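Local coordinates for protein 2,3-dehydroadipyl-CoA hydratase (Escherichia coli, PDB 4FZW) that catalyses the reversible hydration of 2,3-dehydroadipyl-CoA to 3-hydroxyadipyl-CoA in phenylacetate degradation, at residues E124-G129 with I166-A171; M35-E40 with A89-F94; L29-L34 with P85-R90; V9-R14 with T48-C53; P202-A207 with T232-T237. All coordinates share one frame; numbering follows the deposited sequence.

Contact 1 (E124-G129 with I166-A171); sequences ENARFG and ITAQQA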
# COMPACT_ATOMS: atom_id res chain seq x y z
N GLU B 124 -36.30 6.94 -7.88
CA GLU B 124 -36.34 6.41 -9.24
C GLU B 124 -35.82 7.42 -10.25
O GLU B 124 -35.21 7.06 -11.25
CB GLU B 124 -37.75 5.96 -9.63
CG GLU B 124 -37.77 5.26 -10.96
CD GLU B 124 -38.99 4.40 -11.14
OE1 GLU B 124 -39.89 4.47 -10.28
OE2 GLU B 124 -39.05 3.66 -12.15
N ASN B 125 -36.07 8.70 -9.98
CA ASN B 125 -35.69 9.77 -10.90
C ASN B 125 -34.35 10.43 -10.61
O ASN B 125 -34.01 11.43 -11.25
CB ASN B 125 -36.80 10.82 -10.93
N ALA B 126 -33.59 9.89 -9.65
CA ALA B 126 -32.29 10.46 -9.24
C ALA B 126 -31.25 10.37 -10.37
O ALA B 126 -31.30 9.45 -11.19
CB ALA B 126 -31.76 9.78 -7.98
N ARG B 127 -30.34 11.34 -10.41
CA ARG B 127 -29.23 11.31 -11.37
C ARG B 127 -27.88 11.50 -10.66
O ARG B 127 -27.78 12.17 -9.63
CB ARG B 127 -29.41 12.37 -12.46
CG ARG B 127 -30.85 12.54 -12.95
CD ARG B 127 -31.17 11.65 -14.12
NE ARG B 127 -30.29 11.89 -15.26
CZ ARG B 127 -30.34 11.22 -16.40
NH1 ARG B 127 -31.24 10.26 -16.57
NH2 ARG B 127 -29.48 11.49 -17.38
N PHE B 128 -26.85 10.87 -11.20
CA PHE B 128 -25.54 10.90 -10.61
C PHE B 128 -24.56 11.21 -11.71
O PHE B 128 -24.53 10.51 -12.72
CB PHE B 128 -25.18 9.54 -10.01
CG PHE B 128 -25.96 9.19 -8.77
CD1 PHE B 128 -27.04 8.31 -8.85
CD2 PHE B 128 -25.60 9.69 -7.51
CE1 PHE B 128 -27.77 7.97 -7.71
CE2 PHE B 128 -26.31 9.36 -6.38
CZ PHE B 128 -27.41 8.50 -6.47
N GLY B 129 -23.73 12.23 -11.50
CA GLY B 129 -22.72 12.59 -12.47
C GLY B 129 -21.69 13.58 -11.95
O GLY B 129 -21.89 14.26 -10.94
N ILE B 166 -25.71 9.36 -15.07
CA ILE B 166 -26.29 8.02 -15.10
C ILE B 166 -27.56 7.99 -14.24
O ILE B 166 -27.64 8.70 -13.23
CB ILE B 166 -25.27 6.91 -14.65
CG1 ILE B 166 -24.94 7.00 -13.15
CG2 ILE B 166 -23.98 6.96 -15.48
CD1 ILE B 166 -24.11 5.81 -12.65
N THR B 167 -28.55 7.20 -14.64
CA THR B 167 -29.79 7.15 -13.89
C THR B 167 -29.56 6.41 -12.58
O THR B 167 -28.56 5.72 -12.40
CB THR B 167 -30.92 6.44 -14.65
OG1 THR B 167 -30.55 5.08 -14.92
CG2 THR B 167 -31.26 7.17 -15.96
N ALA B 168 -30.52 6.54 -11.67
CA ALA B 168 -30.57 5.77 -10.44
C ALA B 168 -30.46 4.27 -10.67
O ALA B 168 -29.81 3.56 -9.89
CB ALA B 168 -31.89 6.09 -9.71
N GLN B 169 -31.10 3.79 -11.74
CA GLN B 169 -31.12 2.36 -12.06
C GLN B 169 -29.77 1.86 -12.58
O GLN B 169 -29.30 0.79 -12.20
CB GLN B 169 -32.23 2.02 -13.07
CG GLN B 169 -33.67 2.35 -12.62
CD GLN B 169 -33.96 3.85 -12.59
OE1 GLN B 169 -33.27 4.67 -13.23
NE2 GLN B 169 -34.99 4.22 -11.82
N GLN B 170 -29.17 2.63 -13.48
CA GLN B 170 -27.79 2.35 -13.88
C GLN B 170 -26.86 2.36 -12.66
O GLN B 170 -25.94 1.53 -12.57
CB GLN B 170 -27.30 3.38 -14.91
CG GLN B 170 -27.93 3.28 -16.30
CD GLN B 170 -27.62 4.51 -17.12
OE1 GLN B 170 -27.86 5.64 -16.67
NE2 GLN B 170 -27.06 4.31 -18.32
N ALA B 171 -27.12 3.25 -11.71
CA ALA B 171 -26.21 3.41 -10.57
C ALA B 171 -26.36 2.27 -9.59
O ALA B 171 -25.42 1.94 -8.89
CB ALA B 171 -26.38 4.76 -9.88

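Contact 2 (M35-E40 with A89-F94); sequences MQLVNE and ARLQAF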
# COMPACT_ATOMS: atom_id res chain seq x y z
N MET B 35 -19.65 24.08 5.69
CA MET B 35 -19.15 24.24 7.06
C MET B 35 -20.22 23.92 8.11
O MET B 35 -19.93 23.31 9.13
CB MET B 35 -18.57 25.65 7.30
CG MET B 35 -18.23 25.96 8.76
SD MET B 35 -16.68 25.26 9.42
CE MET B 35 -15.46 26.28 8.59
N GLN B 36 -21.46 24.32 7.83
CA GLN B 36 -22.60 23.96 8.68
C GLN B 36 -22.71 22.45 8.83
O GLN B 36 -22.76 21.94 9.95
CB GLN B 36 -23.90 24.54 8.09
CG GLN B 36 -25.10 24.45 9.02
CD GLN B 36 -24.84 25.13 10.36
OE1 GLN B 36 -24.51 26.32 10.40
NE2 GLN B 36 -25.00 24.40 11.44
N LEU B 37 -22.77 21.75 7.69
CA LEU B 37 -22.80 20.29 7.63
C LEU B 37 -21.70 19.66 8.49
O LEU B 37 -21.95 18.72 9.26
CB LEU B 37 -22.66 19.83 6.18
CG LEU B 37 -22.86 18.35 5.84
CD1 LEU B 37 -24.30 17.97 6.06
CD2 LEU B 37 -22.44 18.06 4.41
N VAL B 38 -20.47 20.17 8.36
CA VAL B 38 -19.39 19.68 9.20
C VAL B 38 -19.68 19.86 10.69
O VAL B 38 -19.37 18.99 11.50
CB VAL B 38 -18.03 20.39 8.87
CG1 VAL B 38 -17.02 20.19 9.99
CG2 VAL B 38 -17.49 19.91 7.53
N ASN B 39 -20.27 20.99 11.06
CA ASN B 39 -20.47 21.24 12.49
C ASN B 39 -21.55 20.34 13.04
O ASN B 39 -21.44 19.84 14.16
CB ASN B 39 -20.76 22.72 12.80
CG ASN B 39 -19.56 23.61 12.52
OD1 ASN B 39 -18.42 23.18 12.61
ND2 ASN B 39 -19.82 24.86 12.15
N GLU B 40 -22.59 20.11 12.23
CA GLU B 40 -23.70 19.23 12.59
C GLU B 40 -23.20 17.80 12.86
O GLU B 40 -23.47 17.22 13.92
CB GLU B 40 -24.76 19.22 11.48
CG GLU B 40 -25.54 20.53 11.27
CD GLU B 40 -26.32 20.96 12.49
OE1 GLU B 40 -26.51 20.15 13.43
OE2 GLU B 40 -26.74 22.13 12.51
N ALA B 89 -12.52 16.38 4.57
CA ALA B 89 -11.89 15.33 5.39
C ALA B 89 -12.54 15.25 6.76
O ALA B 89 -12.56 14.19 7.37
CB ALA B 89 -10.37 15.53 5.53
N ARG B 90 -13.06 16.36 7.24
CA ARG B 90 -13.79 16.31 8.51
C ARG B 90 -15.14 15.61 8.35
O ARG B 90 -15.58 14.93 9.26
CB ARG B 90 -13.95 17.70 9.14
CG ARG B 90 -12.66 18.22 9.77
CD ARG B 90 -12.66 19.73 9.87
NE ARG B 90 -13.51 20.19 10.95
CZ ARG B 90 -13.54 21.45 11.38
NH1 ARG B 90 -12.75 22.35 10.82
NH2 ARG B 90 -14.36 21.78 12.37
N LEU B 91 -15.78 15.78 7.19
CA LEU B 91 -17.03 15.05 6.88
C LEU B 91 -16.81 13.54 6.90
O LEU B 91 -17.56 12.80 7.53
CB LEU B 91 -17.61 15.42 5.50
CG LEU B 91 -18.09 16.83 5.19
CD1 LEU B 91 -18.54 16.89 3.74
CD2 LEU B 91 -19.21 17.25 6.13
N GLN B 92 -15.76 13.12 6.19
CA GLN B 92 -15.39 11.72 6.09
C GLN B 92 -14.96 11.11 7.42
O GLN B 92 -14.97 9.90 7.57
CB GLN B 92 -14.26 11.55 5.08
CG GLN B 92 -13.43 10.30 5.33
CD GLN B 92 -12.44 10.04 4.25
OE1 GLN B 92 -12.72 9.30 3.29
NE2 GLN B 92 -11.24 10.64 4.38
N ALA B 93 -14.57 11.94 8.38
CA ALA B 93 -14.10 11.45 9.66
C ALA B 93 -15.27 11.20 10.61
O ALA B 93 -15.10 10.65 11.69
CB ALA B 93 -13.08 12.43 10.27
N PHE B 94 -16.46 11.60 10.18
CA PHE B 94 -17.65 11.29 10.95
C PHE B 94 -17.64 9.78 11.21
O PHE B 94 -17.52 8.99 10.29
CB PHE B 94 -18.91 11.73 10.20
CG PHE B 94 -20.20 11.38 10.91
CD1 PHE B 94 -20.56 12.03 12.08
CD2 PHE B 94 -21.05 10.42 10.40
CE1 PHE B 94 -21.75 11.72 12.74
CE2 PHE B 94 -22.25 10.10 11.06
CZ PHE B 94 -22.59 10.76 12.23

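Contact 3 (L29-L34 with P85-R90); sequences LNNALL and PQLWAR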
# COMPACT_ATOMS: atom_id res chain seq x y z
N LEU B 29 -23.68 23.23 -2.91
CA LEU B 29 -22.91 23.22 -1.68
C LEU B 29 -22.14 24.50 -1.51
O LEU B 29 -21.13 24.72 -2.15
CB LEU B 29 -21.97 22.02 -1.63
CG LEU B 29 -22.71 20.69 -1.51
CD1 LEU B 29 -21.73 19.54 -1.52
CD2 LEU B 29 -23.52 20.69 -0.24
N ASN B 30 -22.66 25.37 -0.65
CA ASN B 30 -21.93 26.56 -0.24
C ASN B 30 -20.76 26.23 0.67
O ASN B 30 -20.74 25.20 1.35
CB ASN B 30 -22.84 27.54 0.51
CG ASN B 30 -23.33 28.66 -0.36
OD1 ASN B 30 -22.87 28.82 -1.49
ND2 ASN B 30 -24.24 29.47 0.17
N ASN B 31 -19.79 27.13 0.71
CA ASN B 31 -18.80 27.11 1.75
C ASN B 31 -19.47 27.10 3.12
O ASN B 31 -19.17 26.27 3.98
CB ASN B 31 -17.92 28.34 1.62
CG ASN B 31 -16.45 28.01 1.65
OD1 ASN B 31 -15.99 27.15 2.41
ND2 ASN B 31 -15.68 28.69 0.80
N ALA B 32 -20.39 28.04 3.31
CA ALA B 32 -21.12 28.12 4.56
C ALA B 32 -21.93 26.85 4.79
O ALA B 32 -21.94 26.34 5.90
CB ALA B 32 -22.01 29.33 4.59
N LEU B 33 -22.57 26.32 3.74
CA LEU B 33 -23.40 25.12 3.88
C LEU B 33 -22.53 23.91 4.24
O LEU B 33 -22.76 23.21 5.23
CB LEU B 33 -24.20 24.85 2.60
CG LEU B 33 -25.18 23.67 2.59
CD1 LEU B 33 -26.05 23.62 3.84
CD2 LEU B 33 -26.04 23.67 1.32
N LEU B 34 -21.50 23.70 3.44
CA LEU B 34 -20.46 22.75 3.78
C LEU B 34 -19.99 22.87 5.24
O LEU B 34 -19.91 21.86 5.95
CB LEU B 34 -19.27 22.95 2.86
CG LEU B 34 -18.38 21.73 2.78
CD1 LEU B 34 -19.22 20.57 2.26
CD2 LEU B 34 -17.18 21.99 1.90
N PRO B 85 -10.99 21.67 1.37
CA PRO B 85 -10.53 20.28 1.44
C PRO B 85 -10.51 19.68 2.85
O PRO B 85 -10.77 18.48 2.99
CB PRO B 85 -9.13 20.37 0.85
CG PRO B 85 -9.29 21.43 -0.22
CD PRO B 85 -10.18 22.46 0.43
N GLN B 86 -10.25 20.49 3.87
CA GLN B 86 -10.21 19.99 5.24
C GLN B 86 -11.62 19.79 5.79
O GLN B 86 -11.83 18.99 6.70
CB GLN B 86 -9.44 20.97 6.14
CG GLN B 86 -10.21 22.27 6.33
CD GLN B 86 -9.53 23.28 7.23
OE1 GLN B 86 -8.31 23.22 7.46
NE2 GLN B 86 -10.32 24.22 7.74
N LEU B 87 -12.59 20.52 5.24
CA LEU B 87 -14.01 20.29 5.59
C LEU B 87 -14.47 18.94 5.06
O LEU B 87 -15.11 18.16 5.77
CB LEU B 87 -14.90 21.40 5.05
CG LEU B 87 -14.55 22.83 5.44
CD1 LEU B 87 -15.64 23.78 4.93
CD2 LEU B 87 -14.38 22.94 6.95
N TRP B 88 -14.12 18.65 3.81
CA TRP B 88 -14.36 17.33 3.23
C TRP B 88 -13.75 16.20 4.08
O TRP B 88 -14.40 15.18 4.30
CB TRP B 88 -13.87 17.27 1.76
CG TRP B 88 -14.77 18.05 0.82
CD1 TRP B 88 -14.60 19.33 0.39
CD2 TRP B 88 -15.99 17.58 0.21
NE1 TRP B 88 -15.63 19.70 -0.45
CE2 TRP B 88 -16.49 18.64 -0.58
CE3 TRP B 88 -16.70 16.37 0.25
CZ2 TRP B 88 -17.68 18.53 -1.32
CZ3 TRP B 88 -17.88 16.26 -0.49
CH2 TRP B 88 -18.35 17.33 -1.26
N ALA B 89 -12.52 16.38 4.57
CA ALA B 89 -11.89 15.33 5.39
C ALA B 89 -12.54 15.25 6.76
O ALA B 89 -12.56 14.19 7.37
CB ALA B 89 -10.37 15.53 5.53
N ARG B 90 -13.06 16.36 7.24
CA ARG B 90 -13.79 16.31 8.51
C ARG B 90 -15.14 15.61 8.35
O ARG B 90 -15.58 14.93 9.26
CB ARG B 90 -13.95 17.70 9.14
CG ARG B 90 -12.66 18.22 9.77
CD ARG B 90 -12.66 19.73 9.87
NE ARG B 90 -13.51 20.19 10.95
CZ ARG B 90 -13.54 21.45 11.38
NH1 ARG B 90 -12.75 22.35 10.82
NH2 ARG B 90 -14.36 21.78 12.37

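Contact 4 (V9-R14 with T48-C53); sequences VSRQQR and TSISVC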
# COMPACT_ATOMS: atom_id res chain seq x y z
N VAL B 9 -32.17 20.87 10.45
CA VAL B 9 -31.75 19.80 11.33
C VAL B 9 -32.98 19.21 11.96
O VAL B 9 -33.81 19.92 12.50
CB VAL B 9 -30.77 20.33 12.40
CG1 VAL B 9 -30.31 19.21 13.33
CG2 VAL B 9 -29.59 21.01 11.72
N SER B 10 -33.12 17.89 11.87
CA SER B 10 -34.29 17.25 12.43
C SER B 10 -33.92 15.89 13.00
O SER B 10 -32.84 15.37 12.75
CB SER B 10 -35.46 17.16 11.41
OG SER B 10 -35.42 15.99 10.63
N ARG B 11 -34.83 15.32 13.76
CA ARG B 11 -34.50 14.21 14.62
C ARG B 11 -35.60 13.17 14.60
O ARG B 11 -36.79 13.50 14.59
CB ARG B 11 -34.31 14.73 16.04
CG ARG B 11 -34.35 13.67 17.12
CD ARG B 11 -32.96 13.18 17.49
NE ARG B 11 -32.58 13.62 18.83
CZ ARG B 11 -31.46 13.26 19.44
NH1 ARG B 11 -30.60 12.46 18.82
NH2 ARG B 11 -31.18 13.71 20.66
N GLN B 12 -35.20 11.91 14.58
CA GLN B 12 -36.12 10.81 14.84
C GLN B 12 -35.40 9.79 15.69
O GLN B 12 -34.61 9.01 15.19
CB GLN B 12 -36.61 10.18 13.54
CG GLN B 12 -37.52 11.08 12.72
CD GLN B 12 -37.93 10.45 11.40
OE1 GLN B 12 -37.22 9.60 10.87
NE2 GLN B 12 -39.07 10.88 10.87
N GLN B 13 -35.66 9.81 17.00
CA GLN B 13 -34.97 8.89 17.89
C GLN B 13 -33.45 9.05 17.84
O GLN B 13 -32.91 10.13 18.12
CB GLN B 13 -35.35 7.44 17.55
CG GLN B 13 -36.81 7.11 17.81
CD GLN B 13 -37.20 7.29 19.26
OE1 GLN B 13 -36.44 6.96 20.17
NE2 GLN B 13 -38.40 7.83 19.49
N ARG B 14 -32.76 7.97 17.51
CA ARG B 14 -31.31 7.97 17.43
C ARG B 14 -30.84 8.20 16.00
O ARG B 14 -29.68 7.97 15.67
CB ARG B 14 -30.79 6.63 17.94
CG ARG B 14 -31.59 6.12 19.14
CD ARG B 14 -30.88 4.97 19.81
NE ARG B 14 -29.44 5.24 19.86
CZ ARG B 14 -28.84 5.94 20.82
NH1 ARG B 14 -29.55 6.42 21.84
NH2 ARG B 14 -27.53 6.14 20.77
N THR B 48 -24.36 11.00 22.37
CA THR B 48 -24.57 9.57 22.60
C THR B 48 -26.02 9.14 22.42
O THR B 48 -26.36 7.96 22.55
CB THR B 48 -24.01 9.09 23.99
OG1 THR B 48 -24.70 9.77 25.05
CG2 THR B 48 -22.49 9.32 24.08
N SER B 49 -26.88 10.11 22.12
CA SER B 49 -28.26 9.79 21.77
C SER B 49 -28.42 9.61 20.25
O SER B 49 -29.48 9.17 19.79
CB SER B 49 -29.24 10.84 22.31
OG SER B 49 -29.20 12.05 21.57
N ILE B 50 -27.37 9.91 19.49
CA ILE B 50 -27.38 9.67 18.04
C ILE B 50 -26.55 8.45 17.63
O ILE B 50 -25.45 8.23 18.15
CB ILE B 50 -26.90 10.89 17.24
CG1 ILE B 50 -27.74 12.12 17.59
CG2 ILE B 50 -26.91 10.57 15.76
CD1 ILE B 50 -27.31 13.38 16.89
N SER B 51 -27.10 7.68 16.70
CA SER B 51 -26.48 6.44 16.21
C SER B 51 -26.26 6.44 14.69
O SER B 51 -25.29 5.88 14.19
CB SER B 51 -27.32 5.23 16.61
OG SER B 51 -27.35 5.07 18.01
N VAL B 52 -27.16 7.10 13.96
CA VAL B 52 -27.08 7.19 12.50
C VAL B 52 -27.47 8.60 12.03
O VAL B 52 -28.27 9.30 12.68
CB VAL B 52 -28.05 6.19 11.80
CG1 VAL B 52 -27.87 6.24 10.29
CG2 VAL B 52 -27.83 4.76 12.33
N CYS B 53 -26.89 9.02 10.91
CA CYS B 53 -27.34 10.22 10.23
C CYS B 53 -27.93 9.85 8.84
O CYS B 53 -27.60 8.79 8.27
CB CYS B 53 -26.21 11.25 10.13
SG CYS B 53 -26.62 12.86 9.41

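Contact 5 (P202-A207 with T232-T237); sequences PLALQA and TLLAAT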
# COMPACT_ATOMS: atom_id res chain seq x y z
N PRO B 202 -24.37 0.98 19.48
CA PRO B 202 -23.71 2.18 18.98
C PRO B 202 -22.23 1.92 18.68
O PRO B 202 -21.72 2.34 17.63
CB PRO B 202 -23.83 3.17 20.14
CG PRO B 202 -24.97 2.67 20.96
CD PRO B 202 -25.00 1.19 20.80
N LEU B 203 -21.57 1.22 19.61
CA LEU B 203 -20.13 0.95 19.52
C LEU B 203 -19.84 -0.05 18.41
O LEU B 203 -18.85 0.10 17.67
CB LEU B 203 -19.55 0.47 20.87
CG LEU B 203 -19.51 1.47 22.05
CD1 LEU B 203 -18.97 0.86 23.34
CD2 LEU B 203 -18.72 2.69 21.68
N ALA B 204 -20.70 -1.06 18.29
CA ALA B 204 -20.61 -2.03 17.20
C ALA B 204 -20.74 -1.32 15.86
O ALA B 204 -19.97 -1.58 14.93
CB ALA B 204 -21.67 -3.10 17.35
N LEU B 205 -21.71 -0.42 15.76
CA LEU B 205 -21.84 0.36 14.53
C LEU B 205 -20.53 1.11 14.26
O LEU B 205 -20.03 1.11 13.13
CB LEU B 205 -23.04 1.32 14.60
CG LEU B 205 -24.46 0.70 14.50
CD1 LEU B 205 -25.56 1.72 14.72
CD2 LEU B 205 -24.67 0.00 13.19
N GLN B 206 -19.97 1.73 15.30
CA GLN B 206 -18.73 2.47 15.15
C GLN B 206 -17.56 1.57 14.79
O GLN B 206 -16.79 1.89 13.87
CB GLN B 206 -18.46 3.30 16.39
CG GLN B 206 -19.49 4.41 16.54
CD GLN B 206 -19.54 5.06 17.91
OE1 GLN B 206 -19.31 4.42 18.93
NE2 GLN B 206 -19.86 6.34 17.93
N ALA B 207 -17.45 0.44 15.49
CA ALA B 207 -16.43 -0.57 15.18
C ALA B 207 -16.52 -1.07 13.73
O ALA B 207 -15.52 -1.07 13.01
CB ALA B 207 -16.54 -1.76 16.14
N THR B 232 -12.25 -7.86 18.48
CA THR B 232 -11.87 -8.13 19.86
C THR B 232 -12.32 -7.00 20.78
O THR B 232 -12.78 -7.22 21.89
CB THR B 232 -10.35 -8.36 19.98
OG1 THR B 232 -9.96 -9.43 19.09
CG2 THR B 232 -9.98 -8.74 21.41
N LEU B 233 -12.16 -5.77 20.30
CA LEU B 233 -12.61 -4.60 21.03
C LEU B 233 -14.03 -4.78 21.53
O LEU B 233 -14.33 -4.52 22.70
CB LEU B 233 -12.52 -3.38 20.12
CG LEU B 233 -12.96 -2.00 20.62
CD1 LEU B 233 -11.79 -1.05 20.58
CD2 LEU B 233 -14.11 -1.48 19.76
N LEU B 234 -14.92 -5.21 20.65
CA LEU B 234 -16.33 -5.36 20.99
C LEU B 234 -16.48 -6.48 22.02
O LEU B 234 -17.36 -6.43 22.87
CB LEU B 234 -17.19 -5.63 19.74
CG LEU B 234 -17.27 -4.64 18.57
CD1 LEU B 234 -17.88 -5.30 17.34
CD2 LEU B 234 -18.03 -3.38 18.94
N ALA B 235 -15.61 -7.49 21.95
CA ALA B 235 -15.66 -8.59 22.90
C ALA B 235 -15.49 -8.08 24.35
O ALA B 235 -15.89 -8.75 25.30
CB ALA B 235 -14.60 -9.63 22.57
N ALA B 236 -14.92 -6.89 24.49
CA ALA B 236 -14.67 -6.29 25.80
C ALA B 236 -15.80 -5.38 26.26
O ALA B 236 -15.72 -4.80 27.34
CB ALA B 236 -13.36 -5.52 25.78
N THR B 237 -16.85 -5.25 25.45
CA THR B 237 -17.94 -4.33 25.74
C THR B 237 -19.14 -5.01 26.38
O THR B 237 -19.39 -6.20 26.16
CB THR B 237 -18.44 -3.60 24.49
OG1 THR B 237 -18.79 -4.57 23.50
CG2 THR B 237 -17.36 -2.69 23.93

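Contact 1 (E124-G129 with I166-A171)
Phe128 and Ile166 meet as an antiparallel hydrogen-bonded pair. Phe128 N gives to Ile166 O at 3.1 Å, and Ile166 N gives to Phe128 O at 2.9 Å. The pair adds strand 166-167 to strand 127-129 in the smaller sheet of this crotonase-like fold. The closely packed side is apolar. Phe128 CB rests 4.0 Å from Ile166 CG1. The ring brings CD1 to 3.8 Å from Ala171 CB, on the first turn of helix 168-173. Leu176 and Val177 also touch this ring, and Leu155 and Met159 of helix 146-162 pack on Ile166. The other face, with Arg127 and Thr167, is looser and partly exposed. Arg127 bends at chi2 and chi3, and its NH1 approaches Thr167 CG2. Thr167 also starts the helix: Gln170 N gives to Thr167 OG1, and Thr167 N gives to Gln170 OE1 at 2.7 Å, a capping box. At the far end Gln169 NE2 gives to Glu124 O at 2.9 Å. This donor lies in the carbonyl plane, on a lone pair. Backbone bonds thus fix the strand register, while an uncharged hydroxyl and two side-chain amides hold the helix start and the Glu124 end.

Contact 2 (M35-E40 with A89-F94)
Val38 sets its two methyl groups against neighbouring residues of helix 84-92. CG1 stands anti to the backbone N (chi1 163°) and comes to 3.6 Å from Arg90 NE. CG2 takes the place beside the backbone N and meets Leu91 CD2 at 3.5 Å. The Val38 side chain crosses both partners at about a right angle. Leu91 CD2 also serves a second residue, since Leu37 CD2 lies 3.7 Å from it. One leucine methyl therefore touches two adjacent side chains of helix 31-46. The backbones come near here, with Val38 CA 5.7 Å from Leu91 CA. Leu34 and Leu41 of helix 31-46 also pack on Leu91. Helix 109-116 closes in through Leu113 on Leu37 and Leu116 on Leu91.

The polar edge lies at Arg90. Its chain bends at chi3, and Val38 CG1 approaches the guanidinium obliquely. Asn39 OD1 is 4.3 Å from Arg90 NH2, too far for a bond. The charge is met elsewhere, by a salt bridge from Arg90 NE to Glu42 OE2, just past segment 35-40 on helix 31-46. The two helices are thus joined inside by branched methyls, whose contacts have little directional demand. At the partly exposed edge Arg90 accordingly does two jobs: it packs its guanidinium against a Val38 methyl and carries the charged link to Glu42.

Contact 3 (L29-L34 with P85-R90)
Trp88 NE1 hydrogen-bonds to O3 of a bound glycerol, while Leu34 CD2 of the facing segment lies 3.6 Å from the same nitrogen. The glycerol probably comes from the crystallisation liquor. Leu34 is the central side chain of the contact. Its CG stands anti to the backbone N (chi1 -159°), and both its methyls approach helix 84-92. Leu34 CD1 lies 4.3 Å above the plane of the Trp88 ring, offset toward the rim. Leu34 CD2 reaches further, to 3.8 Å from Leu87 CD1. Leucine and indole cross at about a right angle. At the benzene end of the indole, Leu29 CD1 comes to 4.0 Å from Trp88 CH2. Leu29 stands just before helix 31-46, so the indole spans the loop and the first turn of the helix. Ala109 of helix 109-116 touches both Leu29 and Trp88. Near Leu87, Asn31 OD1 is 4.2 Å from Leu87 CD1, a loose meeting of a polar atom and a methyl. Polar links run beside this patch: Leu29 O accepts from Arg84 NH2, and Asn31 N bonds to Glu70 OE1. The join itself is apolar, and in this crystal the indole N-H bonds to the glycerol, not to segment 29-34.

Contact 4 (V9-R14 with T48-C53)
The tip of the N-terminal beta hairpin, which links strands 7-12 and 15-20, grips the loop leading into strand 52-56 through Arg14. The backbone oxygen of Arg14 accepts two bonds. Ser51 N gives to Arg14 O at 2.8 Å, on a lone pair. Val52 N gives to the same Arg14 O at 3.2 Å, nearly along the C=O axis.

The side chain of Arg14 folds over the same loop. A bend at chi3 (41°) places NE close to Ser51. Arg14 NE gives to Ser51 OG at 2.8 Å, and Arg14 NH2 gives to the same OG at 3.0 Å. This is a side-on grip by two nitrogens on one oxygen, with the oxygen in the guanidinium plane. Arg14 NH2 also gives to Thr48 O at 2.8 Å. That bond is nearly straight, but the donor stands above the carbonyl plane. Ser49 O lies over the centre of one guanidinium face, 3.4 Å from the plane.

Arg11 makes a second, more exposed link. Its NH2 gives to Ser49 OG at 2.7 Å, and its NH1 adds a weak bond to the same atom. Asp47 meets both partners: its OD1 accepts from Ser49 N, and its OD2 forms a long, weak ion pair with Arg11 NH2.

Beyond the loop, Val52 pairs with Leu16 of strand 15-20 and Cys53 with Ile99 of strand 98-102. Ile50 packs on Ala44 of helix 31-46, and Val52 on Ala194 and Met197 of helix 186-197.

Contact 5 (P202-A207 with T232-T237)
Leu234 reaches across from helix 220-235 to the Ala204 and Ala207 surface of helix 202-214. Its CB points toward that helix. From there CG stands beside the backbone N and anti to the carbonyl carbon (chi1 -60°), and lies 3.8 Å from Ala207 CB. CD1 is at 4.0 Å from the same Ala207 CB. CD2 goes deepest. It meets Ala207 CB at 3.6 Å, Ala204 CB at 4.0 Å and Ala204 CA at 3.4 Å. It also lies 3.8 Å from Leu203 O, so the methyl touches backbone as well as side chains. The small alanines let one leucine tip sit against the helix main chain.

Two lesser contacts flank this one. Leu203 CD1 meets Thr237 CG2 at 3.9 Å, just past the end of helix 220-235, and the two side chains cross obliquely. Leu233 CD2 stands 4.4 Å from Ala207 CB, a light touch.

Other subunits cover the same residues: Ile133 and Met138 of a third subunit pack on Ala204 and Leu234, respectively. Leu80 of a fourth subunit touches both Leu203 and Leu233, Leu76 of that same subunit touches Thr237, and Thr232 of a fifth subunit meets Leu233.

The two segments run antiparallel. Helices 202-214 and 220-235 follow each other in the chain and pair here as a helical hairpin, buried among subunits. This is consistent with the C-terminal helical region of the crotonase fold, which contributes to oligomer assembly.

Contacts 2 and 3 hold the same two helices, 31-46 and 84-92, and form one continuous apolar seam: Met35 CE of contact 2 meets Leu87 CD2 of contact 3. Both are buried within the subunit. Contact 5 is also buried and apolar, but lies further out, where other subunits cover it. Contacts 1 and 4 are only partly buried and depend on hydrogen bonds. Contact 1 does so mainly through strand pairing in the smaller sheet, contact 4 through arginine bonds in the loops at the strand ends of the larger one. Contact 4 touches contact 2 through Phe94 and Cys53, and contact 5 through Leu205. Contact 1 touches none of the others.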